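LPXTG-motif cell wall anchor domain protein (Mobiluncus mulieris, PDB 5U5O) is a giant surface adhesin, probably anchored to the cell wall, whose Ig-like domains carry intramolecular cross-links and probably mediate bacterial attachment. Local coordinates at residues A[225-230]-A[264-269]. Sequence-based numbering, arbitrary orientation. Where two conformers were deposited one is given.
Sequences GDTCTI and EAVVKI
Two antiparallel strands, 226-230 and 264-269, pair side by side as inner strands of a five-stranded sheet in the C-terminal, DUF5979-family domain of this adhesin fragment, their segments running 158° apart. C228 and V267 form the central hydrogen-bonded pair: C228 N to V267 O and V267 N to C228 O both span 2.9 Å, each donor nearly along the C=O axis. I230 and A265 are also doubly bonded: A265 N lies in the plane of the I230 carbonyl, whereas I230 N reaches A265 O from above its plane. At the other end G225 and D226 both face I269 in a G1 beta bulge; G225 donates its N to I269 O at 2.7 Å, and I269 N returns a straight bond to D226 O. On the outer face T227 CG2, anti to the backbone N, meets V266 CG1 at 3.6 Å. The K268 chain, bent at chi2, chi3 and chi4, folds over T227 OG1 (CD to OG1 3.5 Å) toward G225 O, where a water accepts from NZ and donates to that carbonyl. On the inner face C228 CB sits 3.9 Å from I269 CG1 and near V267 CG1, while I230 packs on A265. The C228-C200 disulfide ties this strand to its neighbour 193-200; D226 carboxylate oxygens accept from Q202 N and K203 N just beyond. Strand 258-261 flanks 264-269, and inner side chains pack on L171 of strand 150-178 and on V282 and V284 of strand 281-291.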
loop_
_atom_site.group_PDB
_atom_site.type_symbol
_atom_site.label_atom_id
_atom_site.label_comp_id
_atom_site.label_asym_id
_atom_site.label_seq_id
_atom_site.Cartn_x
_atom_site.Cartn_y
_atom_site.Cartn_z
ATOM N N GLY A 225 -0.642 -11.066 5.384
ATOM C CA GLY A 225 -1.729 -11.437 6.272
ATOM C C GLY A 225 -2.920 -12.105 5.638
ATOM O O GLY A 225 -3.914 -12.355 6.319
ATOM N N ASP A 226 -2.846 -12.390 4.334
ATOM C CA ASP A 226 -3.961 -13.006 3.654
ATOM C C ASP A 226 -4.124 -14.458 4.109
ATOM O O ASP A 226 -3.185 -15.116 4.635
ATOM C CB ASP A 226 -3.777 -12.954 2.129
ATOM C CG ASP A 226 -5.083 -12.885 1.379
ATOM O OD1 ASP A 226 -6.173 -13.089 1.987
ATOM O OD2 ASP A 226 -5.031 -12.594 0.154
ATOM N N THR A 227 -5.359 -14.921 3.987
ATOM C CA THR A 227 -5.695 -16.327 4.176
ATOM C C THR A 227 -5.803 -16.955 2.797
ATOM O O THR A 227 -6.555 -16.463 1.940
ATOM C CB THR A 227 -7.037 -16.467 4.908
ATOM O OG1 THR A 227 -6.909 -15.920 6.221
ATOM C CG2 THR A 227 -7.490 -17.924 5.032
ATOM N N CYS A 228 -5.043 -18.045 2.571
ATOM C CA CYS A 228 -5.035 -18.712 1.295
ATOM C C CYS A 228 -5.535 -20.170 1.490
ATOM O O CYS A 228 -5.109 -20.853 2.472
ATOM C CB CYS A 228 -3.623 -18.715 0.828
ATOM S SG CYS A 228 -3.152 -19.892 -0.430
ATOM N N THR A 229 -6.377 -20.655 0.608
ATOM C CA THR A 229 -6.827 -22.036 0.611
ATOM C C THR A 229 -6.223 -22.752 -0.576
ATOM O O THR A 229 -6.031 -22.188 -1.665
ATOM C CB THR A 229 -8.361 -22.165 0.633
ATOM O OG1 THR A 229 -8.936 -21.565 -0.535
ATOM C CG2 THR A 229 -8.945 -21.498 1.875
ATOM N N ILE A 230 -5.896 -24.026 -0.343
ATOM C CA ILE A 230 -5.391 -24.917 -1.368
ATOM C C ILE A 230 -6.363 -26.088 -1.408
ATOM O O ILE A 230 -6.602 -26.730 -0.367
ATOM C CB ILE A 230 -3.972 -25.429 -0.985
ATOM C CG1 ILE A 230 -3.009 -24.270 -0.795
ATOM C CG2 ILE A 230 -3.434 -26.360 -2.058
ATOM C CD1 ILE A 230 -1.743 -24.639 -0.059
ATOM N N GLU A 264 -7.851 -30.442 1.373
ATOM C CA GLU A 264 -8.105 -29.018 1.605
ATOM C C GLU A 264 -7.169 -28.494 2.668
ATOM O O GLU A 264 -7.059 -29.085 3.757
ATOM C CB GLU A 264 -9.546 -28.798 2.086
ATOM C CG GLU A 264 -10.615 -29.257 1.106
ATOM C CD GLU A 264 -10.712 -28.384 -0.123
ATOM O OE1 GLU A 264 -10.279 -27.208 -0.087
ATOM O OE2 GLU A 264 -11.221 -28.887 -1.136
ATOM N N ALA A 265 -6.468 -27.403 2.391
ATOM C CA ALA A 265 -5.589 -26.775 3.366
ATOM C C ALA A 265 -5.900 -25.302 3.452
ATOM O O ALA A 265 -6.413 -24.692 2.486
ATOM C CB ALA A 265 -4.138 -26.953 2.967
ATOM N N VAL A 266 -5.570 -24.714 4.582
ATOM C CA VAL A 266 -5.639 -23.278 4.809
ATOM C C VAL A 266 -4.299 -22.848 5.377
ATOM O O VAL A 266 -3.775 -23.484 6.313
ATOM C CB VAL A 266 -6.764 -22.897 5.785
ATOM C CG1 VAL A 266 -6.870 -21.381 5.929
ATOM C CG2 VAL A 266 -8.096 -23.472 5.330
ATOM N N VAL A 267 -3.735 -21.761 4.860
ATOM C CA VAL A 267 -2.451 -21.255 5.328
ATOM C C VAL A 267 -2.494 -19.725 5.303
ATOM O O VAL A 267 -3.160 -19.133 4.429
ATOM C CB VAL A 267 -1.298 -21.848 4.482
ATOM C CG1 VAL A 267 -1.381 -21.417 3.024
ATOM C CG2 VAL A 267 0.060 -21.555 5.084
ATOM N N LYS A 268 -1.826 -19.082 6.243
ATOM C CA LYS A 268 -1.713 -17.629 6.297
ATOM C C LYS A 268 -0.439 -17.252 5.576
ATOM O O LYS A 268 0.602 -17.936 5.733
ATOM C CB LYS A 268 -1.623 -17.142 7.739
ATOM C CG LYS A 268 -2.826 -17.471 8.620
ATOM C CD LYS A 268 -4.103 -16.753 8.220
ATOM C CE LYS A 268 -4.010 -15.231 8.330
ATOM N NZ LYS A 268 -3.619 -14.725 9.681
ATOM N N ILE A 269 -0.529 -16.158 4.807
ATOM C CA ILE A 269 0.606 -15.671 4.060
ATOM C C ILE A 269 1.006 -14.328 4.673
ATOM O O ILE A 269 0.442 -13.285 4.332
ATOM C CB ILE A 269 0.230 -15.497 2.562
ATOM C CG1 ILE A 269 -0.411 -16.763 1.985
ATOM C CG2 ILE A 269 1.452 -15.087 1.742
ATOM C CD1 ILE A 269 0.457 -18.005 1.992
HETATM O O HOH W 1 -3.742 -11.784 9.036
#